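Local coordinates for protein lipase (Pelosinus fermentans, PDB 5AH0) that hydrolyses ester bonds as a zinc-containing lipase of the alpha/beta-hydrolase class, and also attacks the polyester poly(butylene adipate-co-terephthalate), at residues Tyr64-Thr69 against Trp96-Thr101; Ile108-His113 against Arg121-Leu126; Phe260-Cys265 against Lys374-Lys379; Leu127-Glu132 against Lys252-Ile257; Thr158-His163 against Ile355-Ala360. One frame throughout, in Å; residues are numbered along the deposited sequence.

The contacts begin with interaction 1, which closes the chain excursion carrying two zinc ligands, between helix 54-66 and the loop before strand 108-113. Interaction 2 follows in series, a short return from strand 108-113 to helix 116-129. From the end of that helix interaction 4 spans about 120 residues to the loop ahead of strand 258-265. Interaction 5 opens inside that span, at the end of strand 153-159, and reaches residues 355-360, so it crosses interaction 4. Interaction 3 opens later, on strand 258-265, and crosses interaction 5 by running on to helix 370-380. Interactions 2, 3 and 5 share one parallel sheet; interactions 2 and 4 share helix 116-129.

Interaction 1 of 5, residues Tyr64-Thr69 against Trp96-Thr101; sequences YIKGGT and WGNLTT
I65 and K66, in the last turn of helix 54-66, meet W96 through two kinds of interaction, one apolar and one polar. The apolar part centres on the indole of W96. The CG2 methyl of I65 lies 3.3 Å above the ring plane, displaced toward the rim, with W96 CE3 its nearest atom at 3.4 Å. CG1 of I65 lies beside the backbone N (chi1 -61°), which leaves CG2 anti to it and over the six-membered ring. K66 approaches the same ring differently: its CB sits at the edge, close to the plane, 3.8 Å from W96 CE3. The indole is further packed by I108, L123 and L127, while its NE1 donates to the carbonyl of W152.

The polar part lies beyond the ring. K66 leaves the helix with CG anti to the backbone N and bends at chi2 (54°), running past the indole edge to the backbone of W96. Here NZ donates to W96 O at 2.8 Å, lying in the carbonyl plane with a C=O...N angle of 148°. The same ammonium also bonds P94 O, and N98 OD1 stands 3.4 Å from K66 NZ.

The contact closes the base of an excursion that carries the zinc ligands H76 and H82, consistent with the zinc-binding insertion of related bacterial lipases. Its chemistry combines a methyl on the indole face, a lysine stem at the edge and an ammonium held by main-chain oxygens. Since carbonyls rather than a carboxylate receive the charge, this grip probably depends more on the path of the loop than on its side chains.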
# COMPACT_ATOMS: atom_id res chain seq x y z
N TYR A 64 6.40 8.58 -9.62
CA TYR A 64 6.45 9.48 -8.48
C TYR A 64 7.87 9.60 -7.94
O TYR A 64 8.32 10.69 -7.60
CB TYR A 64 5.49 9.03 -7.38
CG TYR A 64 5.10 10.16 -6.46
CD1 TYR A 64 5.91 10.52 -5.38
CD2 TYR A 64 3.95 10.91 -6.69
CE1 TYR A 64 5.57 11.57 -4.55
CE2 TYR A 64 3.60 11.96 -5.86
CZ TYR A 64 4.42 12.29 -4.79
OH TYR A 64 4.08 13.34 -3.96
N ILE A 65 8.56 8.47 -7.88
CA ILE A 65 9.95 8.42 -7.45
C ILE A 65 10.93 8.95 -8.50
O ILE A 65 11.63 9.95 -8.29
CB ILE A 65 10.36 6.98 -7.10
CG1 ILE A 65 9.51 6.45 -5.94
CG2 ILE A 65 11.81 6.93 -6.70
CD1 ILE A 65 9.86 5.02 -5.53
N LYS A 66 10.97 8.27 -9.64
CA LYS A 66 11.95 8.55 -10.70
C LYS A 66 11.74 9.92 -11.33
O LYS A 66 12.70 10.63 -11.62
CB LYS A 66 11.88 7.47 -11.78
CG LYS A 66 12.87 7.65 -12.89
CD LYS A 66 14.28 7.78 -12.35
CE LYS A 66 15.30 7.68 -13.48
NZ LYS A 66 16.69 7.86 -12.97
N GLY A 67 10.48 10.29 -11.52
CA GLY A 67 10.12 11.52 -12.19
C GLY A 67 9.47 11.19 -13.52
O GLY A 67 9.77 10.15 -14.12
N GLY A 68 8.56 12.04 -13.97
CA GLY A 68 7.97 11.89 -15.30
C GLY A 68 6.46 11.85 -15.29
O GLY A 68 5.82 12.23 -14.31
N THR A 69 5.88 11.35 -16.39
CA THR A 69 4.44 11.23 -16.52
C THR A 69 4.05 9.77 -16.37
O THR A 69 4.74 8.88 -16.89
CB THR A 69 3.94 11.77 -17.88
OG1 THR A 69 4.36 13.13 -18.03
CG2 THR A 69 2.42 11.71 -17.98
N TRP A 96 17.47 8.05 -9.04
CA TRP A 96 17.18 6.67 -8.69
C TRP A 96 17.67 5.74 -9.80
O TRP A 96 17.38 5.97 -10.98
CB TRP A 96 15.67 6.50 -8.47
CG TRP A 96 15.22 5.13 -8.04
CD1 TRP A 96 15.90 4.25 -7.24
CD2 TRP A 96 14.00 4.48 -8.41
NE1 TRP A 96 15.16 3.10 -7.07
CE2 TRP A 96 13.99 3.21 -7.78
CE3 TRP A 96 12.91 4.84 -9.20
CZ2 TRP A 96 12.94 2.31 -7.92
CZ3 TRP A 96 11.86 3.94 -9.34
CH2 TRP A 96 11.88 2.70 -8.71
N GLY A 97 18.44 4.72 -9.44
CA GLY A 97 18.90 3.74 -10.41
C GLY A 97 20.15 4.11 -11.20
O GLY A 97 20.73 3.27 -11.89
N ASN A 98 20.56 5.38 -11.12
CA ASN A 98 21.80 5.81 -11.77
C ASN A 98 23.03 5.19 -11.14
O ASN A 98 22.94 4.43 -10.17
CB ASN A 98 21.95 7.34 -11.72
CG ASN A 98 20.88 8.05 -12.51
OD1 ASN A 98 20.08 7.43 -13.21
ND2 ASN A 98 20.84 9.37 -12.38
N LEU A 99 24.18 5.55 -11.69
CA LEU A 99 25.45 5.12 -11.13
C LEU A 99 26.19 6.35 -10.62
O LEU A 99 26.08 7.43 -11.19
CB LEU A 99 26.29 4.37 -12.17
CG LEU A 99 25.76 3.00 -12.61
CD1 LEU A 99 26.27 2.67 -14.00
CD2 LEU A 99 26.14 1.91 -11.61
N THR A 100 26.94 6.17 -9.54
CA THR A 100 27.73 7.26 -9.00
C THR A 100 29.00 7.38 -9.83
O THR A 100 29.24 6.57 -10.74
CB THR A 100 28.08 7.04 -7.52
OG1 THR A 100 28.67 5.75 -7.36
CG2 THR A 100 26.83 7.14 -6.66
N THR A 101 29.81 8.39 -9.53
CA THR A 101 31.12 8.55 -10.16
C THR A 101 31.94 7.27 -9.99
O THR A 101 32.67 6.86 -10.90
CB THR A 101 31.89 9.75 -9.58
OG1 THR A 101 32.01 9.61 -8.15
CG2 THR A 101 31.17 11.05 -9.88

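Interaction 2 of 5, residues Ile108-His113 against Arg121-Leu126; sequences IHLVAH and RTLVQL
L110 packs against L123 and V124 in the strand-turn-helix unit that, in alpha/beta hydrolases, carries the nucleophile elbow between a central strand and the following helix. Strand 108-113 starts with I108, whose side chain is directed toward the helix but packs on I65 and W96. H109 turns to the other face of the sheet, where ND1 is hydrogen-bonded to S155 OG and NE2 to N2 OD1. L110 then reaches toward helix 116-129. With CG beside its backbone N (chi1 -74°), it presents CD1 to the helix, 3.8 Å from L123 CD2; the two leucine side chains meet at about a right angle. V111 again faces the other way, onto I6 and L8, and the backbone of A112 bonds to I159 in the neighbouring strand. H113 ends the strand with ND1 hydrogen-bonded to Y25 OH.

All three residues that touch are buried and apolar, and no hydrogen bond joins strand and helix here. L123 extends the packing to L61 of helix 54-66, and V124 to V153 and I156 of strand 153-159. The same leucine methyl also faces the second of these helix residues, with V124 CG1 standing 4.4 Å from L110 CD1.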
# COMPACT_ATOMS: atom_id res chain seq x y z
N ILE A 108 17.07 2.10 -3.57
CA ILE A 108 16.23 2.58 -2.46
C ILE A 108 15.75 1.43 -1.60
O ILE A 108 15.78 0.28 -2.04
CB ILE A 108 14.99 3.33 -2.95
CG1 ILE A 108 14.10 2.40 -3.77
CG2 ILE A 108 15.35 4.57 -3.74
CD1 ILE A 108 12.87 3.06 -4.30
N HIS A 109 15.32 1.75 -0.38
CA HIS A 109 14.54 0.83 0.45
C HIS A 109 13.07 1.19 0.35
O HIS A 109 12.69 2.33 0.61
CB HIS A 109 14.94 0.91 1.92
CG HIS A 109 16.39 0.70 2.19
ND1 HIS A 109 16.99 -0.54 2.09
CD2 HIS A 109 17.36 1.55 2.59
CE1 HIS A 109 18.27 -0.43 2.40
NE2 HIS A 109 18.52 0.83 2.71
N LEU A 110 12.23 0.22 0.02
CA LEU A 110 10.79 0.46 0.03
C LEU A 110 10.19 0.01 1.36
O LEU A 110 10.30 -1.16 1.74
CB LEU A 110 10.11 -0.24 -1.15
CG LEU A 110 10.43 0.52 -2.44
CD1 LEU A 110 10.19 -0.31 -3.70
CD2 LEU A 110 9.65 1.84 -2.47
N VAL A 111 9.58 0.95 2.07
CA VAL A 111 8.84 0.64 3.29
C VAL A 111 7.38 0.93 3.02
O VAL A 111 6.99 2.06 2.68
CB VAL A 111 9.34 1.46 4.51
CG1 VAL A 111 8.50 1.18 5.72
CG2 VAL A 111 10.83 1.15 4.80
N ALA A 112 6.56 -0.10 3.16
CA ALA A 112 5.17 -0.03 2.77
C ALA A 112 4.26 -0.52 3.88
O ALA A 112 4.62 -1.41 4.65
CB ALA A 112 4.94 -0.85 1.52
N HIS A 113 3.08 0.08 3.93
CA HIS A 113 2.05 -0.28 4.87
C HIS A 113 0.83 -0.74 4.09
O HIS A 113 0.53 -0.19 3.03
CB HIS A 113 1.70 0.92 5.76
CG HIS A 113 0.56 0.68 6.70
ND1 HIS A 113 -0.66 1.31 6.55
CD2 HIS A 113 0.46 -0.07 7.82
CE1 HIS A 113 -1.47 0.94 7.53
NE2 HIS A 113 -0.82 0.10 8.31
N ARG A 121 5.91 -4.85 -4.17
CA ARG A 121 6.23 -6.16 -4.75
C ARG A 121 6.04 -6.10 -6.27
O ARG A 121 6.83 -6.65 -7.04
CB ARG A 121 5.35 -7.25 -4.16
CG ARG A 121 5.72 -7.74 -2.77
CD ARG A 121 4.59 -8.62 -2.21
NE ARG A 121 4.27 -9.73 -3.11
CZ ARG A 121 3.10 -10.36 -3.14
NH1 ARG A 121 2.12 -10.00 -2.33
NH2 ARG A 121 2.92 -11.36 -4.00
N THR A 122 4.97 -5.44 -6.68
CA THR A 122 4.64 -5.32 -8.09
C THR A 122 5.62 -4.41 -8.79
O THR A 122 6.08 -4.70 -9.90
CB THR A 122 3.21 -4.80 -8.26
OG1 THR A 122 2.30 -5.68 -7.57
CG2 THR A 122 2.82 -4.73 -9.73
N LEU A 123 5.97 -3.30 -8.14
CA LEU A 123 6.95 -2.38 -8.68
C LEU A 123 8.26 -3.09 -9.00
O LEU A 123 8.80 -2.91 -10.09
CB LEU A 123 7.21 -1.23 -7.72
CG LEU A 123 8.34 -0.31 -8.16
CD1 LEU A 123 7.95 0.42 -9.44
CD2 LEU A 123 8.70 0.67 -7.06
N VAL A 124 8.77 -3.89 -8.07
CA VAL A 124 10.08 -4.52 -8.28
C VAL A 124 9.99 -5.61 -9.35
O VAL A 124 10.97 -5.87 -10.07
CB VAL A 124 10.68 -5.12 -6.98
CG1 VAL A 124 10.82 -4.04 -5.90
CG2 VAL A 124 9.86 -6.29 -6.48
N GLN A 125 8.81 -6.21 -9.49
CA GLN A 125 8.59 -7.21 -10.52
C GLN A 125 8.71 -6.57 -11.90
O GLN A 125 9.28 -7.16 -12.82
CB GLN A 125 7.22 -7.88 -10.37
CG GLN A 125 7.07 -9.11 -11.26
CD GLN A 125 7.88 -10.30 -10.78
OE1 GLN A 125 8.09 -10.48 -9.58
NE2 GLN A 125 8.38 -11.09 -11.72
N LEU A 126 8.17 -5.36 -12.03
CA LEU A 126 8.22 -4.62 -13.28
C LEU A 126 9.62 -4.05 -13.51
O LEU A 126 10.11 -4.02 -14.65
CB LEU A 126 7.18 -3.50 -13.26
CG LEU A 126 5.76 -4.06 -13.37
CD1 LEU A 126 4.71 -2.95 -13.33
CD2 LEU A 126 5.61 -4.90 -14.63

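Interaction 3 of 5, residues Phe260-Cys265 against Lys374-Lys379; sequences FSYSTC and KGLAEK
A cation-pi pair, F260 with K379, joins strand 258-265 of the central parallel sheet to helix 370-380, which packs against one face of the sheet. K379 NZ stands 3.3 Å from the centroid of the F260 ring, only 16° off the ring normal, so the ammonium lies over the face. The lysine begins extended, with CG anti to the backbone N, then folds at its last two torsions, and these two bends bring NZ down onto the ring. Y262, two residues along the strand, comes from the direction opposite to K379 and sets its OH 3.7 Å from K379 CE; the same OH lies 4.2 Å from L376 CD1. Replacing F260 with a serine would probably leave the K379 ammonium without its aromatic partner and free to turn. On the helix itself K374 NZ forms a salt bridge with E378 OE2, one turn later, at 3.1 Å.

The strand segment and helix segment run nearly antiparallel, at 162°, with their axes 12.6 Å apart, a gap bridged by these long side chains. Beside them Y262 meets W372 edge-to-face, L376 rests on T157 of strand 153-159, and F260 reaches N347 of the adjoining strand 346-348.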
# COMPACT_ATOMS: atom_id res chain seq x y z
N PHE A 260 11.42 -7.88 4.43
CA PHE A 260 10.97 -7.91 5.81
C PHE A 260 9.46 -7.67 5.88
O PHE A 260 8.95 -6.71 5.31
CB PHE A 260 11.69 -6.87 6.65
CG PHE A 260 13.18 -7.04 6.68
CD1 PHE A 260 13.77 -7.89 7.60
CD2 PHE A 260 13.99 -6.35 5.79
CE1 PHE A 260 15.15 -8.05 7.63
CE2 PHE A 260 15.36 -6.51 5.81
CZ PHE A 260 15.94 -7.36 6.74
N SER A 261 8.76 -8.54 6.61
CA SER A 261 7.32 -8.41 6.78
C SER A 261 6.94 -8.39 8.25
O SER A 261 7.33 -9.27 9.03
CB SER A 261 6.59 -9.55 6.08
OG SER A 261 6.79 -10.75 6.80
N TYR A 262 6.18 -7.37 8.64
CA TYR A 262 5.68 -7.25 9.99
C TYR A 262 4.20 -7.61 10.01
O TYR A 262 3.46 -7.20 9.13
CB TYR A 262 5.90 -5.84 10.52
CG TYR A 262 7.34 -5.53 10.83
CD1 TYR A 262 8.18 -5.02 9.85
CD2 TYR A 262 7.86 -5.75 12.10
CE1 TYR A 262 9.51 -4.74 10.13
CE2 TYR A 262 9.18 -5.47 12.39
CZ TYR A 262 10.01 -4.97 11.40
OH TYR A 262 11.32 -4.70 11.69
N SER A 263 3.78 -8.38 11.02
CA SER A 263 2.38 -8.78 11.13
C SER A 263 1.69 -8.12 12.31
O SER A 263 2.29 -7.97 13.38
CB SER A 263 2.26 -10.29 11.24
OG SER A 263 2.47 -10.89 9.97
N THR A 264 0.44 -7.73 12.11
CA THR A 264 -0.35 -7.05 13.14
C THR A 264 -1.56 -7.86 13.54
O THR A 264 -2.10 -8.63 12.76
CB THR A 264 -0.84 -5.69 12.67
OG1 THR A 264 -1.53 -5.86 11.42
CG2 THR A 264 0.33 -4.73 12.49
N CYS A 265 -2.00 -7.65 14.77
CA CYS A 265 -3.15 -8.35 15.29
C CYS A 265 -3.71 -7.52 16.42
O CYS A 265 -2.95 -6.97 17.21
CB CYS A 265 -2.79 -9.76 15.79
SG CYS A 265 -4.26 -10.77 16.16
N LYS A 374 12.63 4.79 13.49
CA LYS A 374 14.07 5.08 13.50
C LYS A 374 14.84 3.75 13.59
O LYS A 374 15.81 3.53 12.86
CB LYS A 374 14.43 6.01 14.65
CG LYS A 374 15.88 6.38 14.77
CD LYS A 374 16.01 7.52 15.76
CE LYS A 374 17.46 7.98 15.94
NZ LYS A 374 18.29 6.92 16.55
N GLY A 375 14.37 2.86 14.46
CA GLY A 375 14.97 1.55 14.60
C GLY A 375 14.95 0.78 13.30
O GLY A 375 15.93 0.13 12.94
N LEU A 376 13.83 0.85 12.59
CA LEU A 376 13.72 0.18 11.30
C LEU A 376 14.72 0.74 10.30
O LEU A 376 15.44 -0.02 9.66
CB LEU A 376 12.29 0.29 10.75
CG LEU A 376 12.09 -0.22 9.31
CD1 LEU A 376 12.64 -1.64 9.11
CD2 LEU A 376 10.61 -0.13 8.87
N ALA A 377 14.78 2.07 10.19
CA ALA A 377 15.74 2.70 9.27
C ALA A 377 17.19 2.31 9.56
O ALA A 377 17.96 2.08 8.63
CB ALA A 377 15.60 4.21 9.31
N GLU A 378 17.55 2.25 10.84
CA GLU A 378 18.89 1.81 11.25
C GLU A 378 19.17 0.42 10.72
O GLU A 378 20.23 0.17 10.15
CB GLU A 378 19.05 1.81 12.77
CG GLU A 378 18.99 3.18 13.43
CD GLU A 378 18.99 3.10 14.96
OE1 GLU A 378 18.69 2.02 15.52
OE2 GLU A 378 19.31 4.13 15.61
N LYS A 379 18.20 -0.48 10.90
CA LYS A 379 18.35 -1.86 10.45
C LYS A 379 18.59 -1.88 8.94
O LYS A 379 19.49 -2.56 8.44
CB LYS A 379 17.13 -2.70 10.82
CG LYS A 379 17.30 -4.20 10.55
CD LYS A 379 16.35 -5.08 11.39
CE LYS A 379 14.92 -4.98 10.90
NZ LYS A 379 14.85 -5.41 9.48

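Interaction 4 of 5, residues Leu127-Glu132 against Lys252-Ile257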
# COMPACT_ATOMS: atom_id res chain seq x y z
N LEU A 127 10.28 -3.62 -12.43
CA LEU A 127 11.65 -3.13 -12.52
C LEU A 127 12.58 -4.18 -13.12
O LEU A 127 13.34 -3.90 -14.06
CB LEU A 127 12.18 -2.73 -11.14
CG LEU A 127 11.59 -1.46 -10.57
CD1 LEU A 127 12.25 -1.13 -9.25
CD2 LEU A 127 11.79 -0.33 -11.57
N LYS A 128 12.49 -5.38 -12.58
CA LYS A 128 13.41 -6.45 -12.94
C LYS A 128 13.14 -7.01 -14.32
O LYS A 128 14.07 -7.26 -15.08
CB LYS A 128 13.33 -7.57 -11.91
CG LYS A 128 14.08 -7.31 -10.64
CD LYS A 128 15.55 -7.16 -10.96
CE LYS A 128 16.39 -7.34 -9.73
NZ LYS A 128 16.07 -8.65 -9.09
N GLU A 129 11.87 -7.21 -14.64
CA GLU A 129 11.53 -7.98 -15.83
C GLU A 129 10.53 -7.32 -16.76
O GLU A 129 10.15 -7.90 -17.77
CB GLU A 129 11.02 -9.35 -15.40
CG GLU A 129 12.03 -10.10 -14.53
CD GLU A 129 11.44 -11.29 -13.84
OE1 GLU A 129 10.45 -11.85 -14.36
OE2 GLU A 129 11.94 -11.66 -12.76
N GLY A 130 10.11 -6.10 -16.43
CA GLY A 130 9.18 -5.35 -17.25
C GLY A 130 7.94 -6.15 -17.61
O GLY A 130 7.57 -7.09 -16.90
N SER A 131 7.31 -5.79 -18.71
CA SER A 131 6.16 -6.54 -19.19
C SER A 131 6.40 -6.95 -20.63
O SER A 131 6.62 -6.10 -21.50
CB SER A 131 4.88 -5.72 -19.07
OG SER A 131 3.76 -6.42 -19.60
N GLU A 132 6.41 -8.25 -20.89
CA GLU A 132 6.62 -8.73 -22.24
C GLU A 132 5.45 -8.29 -23.11
O GLU A 132 5.62 -7.97 -24.29
CB GLU A 132 6.77 -10.25 -22.27
CG GLU A 132 7.40 -10.77 -23.55
CD GLU A 132 8.35 -11.92 -23.30
OE1 GLU A 132 8.11 -12.68 -22.33
OE2 GLU A 132 9.34 -12.05 -24.05
N LYS A 252 6.82 -12.32 -7.85
CA LYS A 252 7.62 -13.27 -7.09
C LYS A 252 8.74 -12.57 -6.35
O LYS A 252 9.15 -11.47 -6.72
CB LYS A 252 8.19 -14.35 -8.01
CG LYS A 252 7.17 -15.09 -8.87
CD LYS A 252 7.90 -15.93 -9.91
CE LYS A 252 6.95 -16.71 -10.82
NZ LYS A 252 6.63 -18.04 -10.24
N ALA A 253 9.26 -13.22 -5.32
CA ALA A 253 10.34 -12.65 -4.53
C ALA A 253 11.60 -12.61 -5.38
O ALA A 253 12.04 -13.64 -5.88
CB ALA A 253 10.56 -13.44 -3.26
N GLN A 254 12.16 -11.42 -5.56
CA GLN A 254 13.40 -11.27 -6.32
C GLN A 254 14.61 -11.72 -5.52
O GLN A 254 14.60 -11.70 -4.29
CB GLN A 254 13.56 -9.82 -6.78
CG GLN A 254 12.31 -9.29 -7.47
CD GLN A 254 12.06 -9.96 -8.81
OE1 GLN A 254 12.98 -10.50 -9.43
NE2 GLN A 254 10.81 -9.95 -9.25
N SER A 255 15.66 -12.10 -6.23
CA SER A 255 16.85 -12.69 -5.63
C SER A 255 17.72 -11.68 -4.90
O SER A 255 18.36 -12.01 -3.91
CB SER A 255 17.68 -13.38 -6.71
OG SER A 255 16.90 -14.33 -7.41
N ASP A 256 17.74 -10.45 -5.40
CA ASP A 256 18.66 -9.44 -4.90
C ASP A 256 17.97 -8.41 -4.02
O ASP A 256 18.42 -7.27 -3.93
CB ASP A 256 19.34 -8.72 -6.05
CG ASP A 256 18.35 -8.16 -7.02
OD1 ASP A 256 17.22 -8.69 -7.06
OD2 ASP A 256 18.68 -7.17 -7.72
N ILE A 257 16.84 -8.80 -3.43
CA ILE A 257 16.10 -7.91 -2.54
C ILE A 257 15.88 -8.52 -1.15
O ILE A 257 15.37 -9.64 -1.02
CB ILE A 257 14.71 -7.57 -3.11
CG1 ILE A 257 14.82 -6.97 -4.51
CG2 ILE A 257 13.96 -6.62 -2.18
CD1 ILE A 257 13.48 -6.55 -5.08
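K128 and D256 extend toward each other from opposite directions, and their charged ends meet in a salt bridge between the last turn of helix 116-129 and the loop before strand 258-265. The K128 chain is bent at chi2 and again at chi4, which carries its ammonium off the helix end to the carboxylate. D256, with CG between its backbone N and carbonyl carbon (chi1 54°), turns OD1 to face it. The modelled separation of K128 NZ and D256 OD1, 2.3 Å, is too short for a normal bond; the two groups are paired as a salt bridge, but the modelled length is doubtful.

Q254 lies alongside the lysine, the two side chains sliding past each other in opposite directions. The amide end of Q254 rests against the start of the lysine chain, with OE1 3.6 Å from K128 CG, while Q254 CB lies 3.6 Å from K128 NZ near its far end. E129 meets the glutamine obliquely: its carboxylate plane is turned 80° from the amide, and E129 OE2 stands 3.7 Å from Q254 OE1.

Q254 to I257 form a type I beta turn, which places the glutamine and the aspartate along the same lysine. The backbone N of Q254 is bonded to Y259 OH, and I257 packs on V124, so the turn is held by both the following strand and the helix. In chemical terms one charge pair links helix end and turn, flanked by the glutamine side chain lying along the lysine. The lysine's charge is met by the D256 carboxylate, whereas the approach of E129 OE2 to Q254 OE1, oxygen to oxygen, probably adds no attraction.

Interaction 5 of 5, residues Thr158-His163 against Ile355-Ala360; sequences TIASPH and IDHMDA
H357 has CG anti to its backbone N (chi1 -160°), and this torsion, with chi2 at 68°, lays the imidazole edge beside A160. I159 has its CG2 methyl anti to the backbone N, which sends that methyl to A360. The imidazole meets A160 with its CE1 corner: A160 O lies near the ring plane, 3.5 Å from H357 CE1, and A160 CB is 3.8 Å from H357 ND1. A160 adopts a positive phi of 55°, turning the chain as it leaves strand 153-159. Beside it, I159 CG2 and A360 CB touch at 3.8 Å.

In the alpha/beta-hydrolase fold this is the region where the histidine-bearing loop, here 355-360, packs against the ends of the central strands. H357 ND1 is hydrogen-bonded to D315 OD2 and NE2 to S114 OG, an arrangement consistent with the Ser-His-Asp catalytic triad of lipases. Substituting an alanine for H357 would probably leave S114 OG and D315 OD2 without the ring that links them and open a gap beside A160.

The loop is braced by reciprocal bonds just around H357. D356 N donates to D359 OD2 at 2.9 Å, on the anti side of that carboxylate and somewhat out of its plane, and D359 N returns a bond to D356 OD1 at 3.0 Å, nearly along the C-O axis, as an Asx motif. On the other segment P162 centres an inverse gamma turn, after which the H163 ring folds back so that NE2 and T158 OG1 are hydrogen-bonded at 2.9 Å, with the hydroxyl oxygen in the ring plane.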
# COMPACT_ATOMS: atom_id res chain seq x y z
N THR A 158 7.27 -4.65 4.47
CA THR A 158 5.84 -4.45 4.41
C THR A 158 5.24 -4.61 5.80
O THR A 158 5.69 -5.42 6.61
CB THR A 158 5.14 -5.41 3.42
OG1 THR A 158 5.15 -6.74 3.95
CG2 THR A 158 5.84 -5.36 2.05
N ILE A 159 4.28 -3.74 6.09
CA ILE A 159 3.68 -3.67 7.40
C ILE A 159 2.18 -3.78 7.28
O ILE A 159 1.55 -2.95 6.62
CB ILE A 159 4.02 -2.35 8.08
CG1 ILE A 159 5.53 -2.14 8.07
CG2 ILE A 159 3.44 -2.33 9.51
CD1 ILE A 159 5.95 -0.82 8.67
N ALA A 160 1.63 -4.80 7.93
CA ALA A 160 0.19 -5.07 7.89
C ALA A 160 -0.32 -5.21 6.47
O ALA A 160 -1.42 -4.74 6.15
CB ALA A 160 -0.56 -3.97 8.62
N SER A 161 0.44 -5.88 5.62
CA SER A 161 0.05 -6.02 4.22
C SER A 161 -0.72 -7.30 3.94
O SER A 161 -0.41 -8.35 4.50
CB SER A 161 1.29 -5.95 3.33
OG SER A 161 1.82 -4.64 3.36
N PRO A 162 -1.73 -7.21 3.05
CA PRO A 162 -2.57 -8.34 2.65
C PRO A 162 -1.96 -9.13 1.48
O PRO A 162 -2.45 -9.08 0.34
CB PRO A 162 -3.87 -7.67 2.23
CG PRO A 162 -3.41 -6.34 1.65
CD PRO A 162 -2.18 -5.94 2.45
N HIS A 163 -0.91 -9.89 1.78
CA HIS A 163 -0.22 -10.62 0.73
C HIS A 163 -1.06 -11.79 0.19
O HIS A 163 -0.82 -12.27 -0.91
CB HIS A 163 1.12 -11.11 1.24
CG HIS A 163 2.08 -10.01 1.55
ND1 HIS A 163 2.65 -9.23 0.57
CD2 HIS A 163 2.57 -9.56 2.73
CE1 HIS A 163 3.46 -8.34 1.13
NE2 HIS A 163 3.43 -8.52 2.44
N ILE A 355 -1.51 -4.26 18.06
CA ILE A 355 -1.32 -3.15 17.14
C ILE A 355 -2.41 -3.20 16.07
O ILE A 355 -2.45 -4.16 15.30
CB ILE A 355 0.08 -3.23 16.49
CG1 ILE A 355 1.17 -3.17 17.56
CG2 ILE A 355 0.26 -2.13 15.39
CD1 ILE A 355 1.35 -1.81 18.17
N ASP A 356 -3.32 -2.23 16.01
CA ASP A 356 -4.31 -2.32 14.94
C ASP A 356 -3.78 -1.66 13.66
O ASP A 356 -2.64 -1.18 13.62
CB ASP A 356 -5.69 -1.75 15.35
CG ASP A 356 -5.71 -0.24 15.59
OD1 ASP A 356 -5.08 0.56 14.85
OD2 ASP A 356 -6.43 0.17 16.54
N HIS A 357 -4.60 -1.65 12.62
CA HIS A 357 -4.13 -1.26 11.29
C HIS A 357 -3.58 0.16 11.20
O HIS A 357 -2.54 0.39 10.58
CB HIS A 357 -5.25 -1.42 10.29
CG HIS A 357 -4.79 -1.51 8.87
ND1 HIS A 357 -4.08 -2.60 8.40
CD2 HIS A 357 -4.94 -0.67 7.82
CE1 HIS A 357 -3.82 -2.42 7.11
NE2 HIS A 357 -4.33 -1.25 6.74
N MET A 358 -4.28 1.12 11.81
CA MET A 358 -3.82 2.51 11.76
C MET A 358 -2.71 2.77 12.76
O MET A 358 -1.90 3.68 12.54
CB MET A 358 -4.97 3.48 12.00
CG MET A 358 -6.12 3.31 11.02
SD MET A 358 -5.51 3.35 9.33
CE MET A 358 -5.15 5.09 9.15
N ASP A 359 -2.68 1.99 13.84
CA ASP A 359 -1.59 2.04 14.80
C ASP A 359 -0.27 1.90 14.05
O ASP A 359 0.72 2.58 14.35
CB ASP A 359 -1.68 0.90 15.84
CG ASP A 359 -2.69 1.18 16.99
OD1 ASP A 359 -2.96 2.36 17.32
OD2 ASP A 359 -3.19 0.18 17.58
N ALA A 360 -0.27 1.02 13.05
CA ALA A 360 0.95 0.56 12.42
C ALA A 360 1.63 1.66 11.63
O ALA A 360 2.85 1.62 11.46
CB ALA A 360 0.66 -0.63 11.51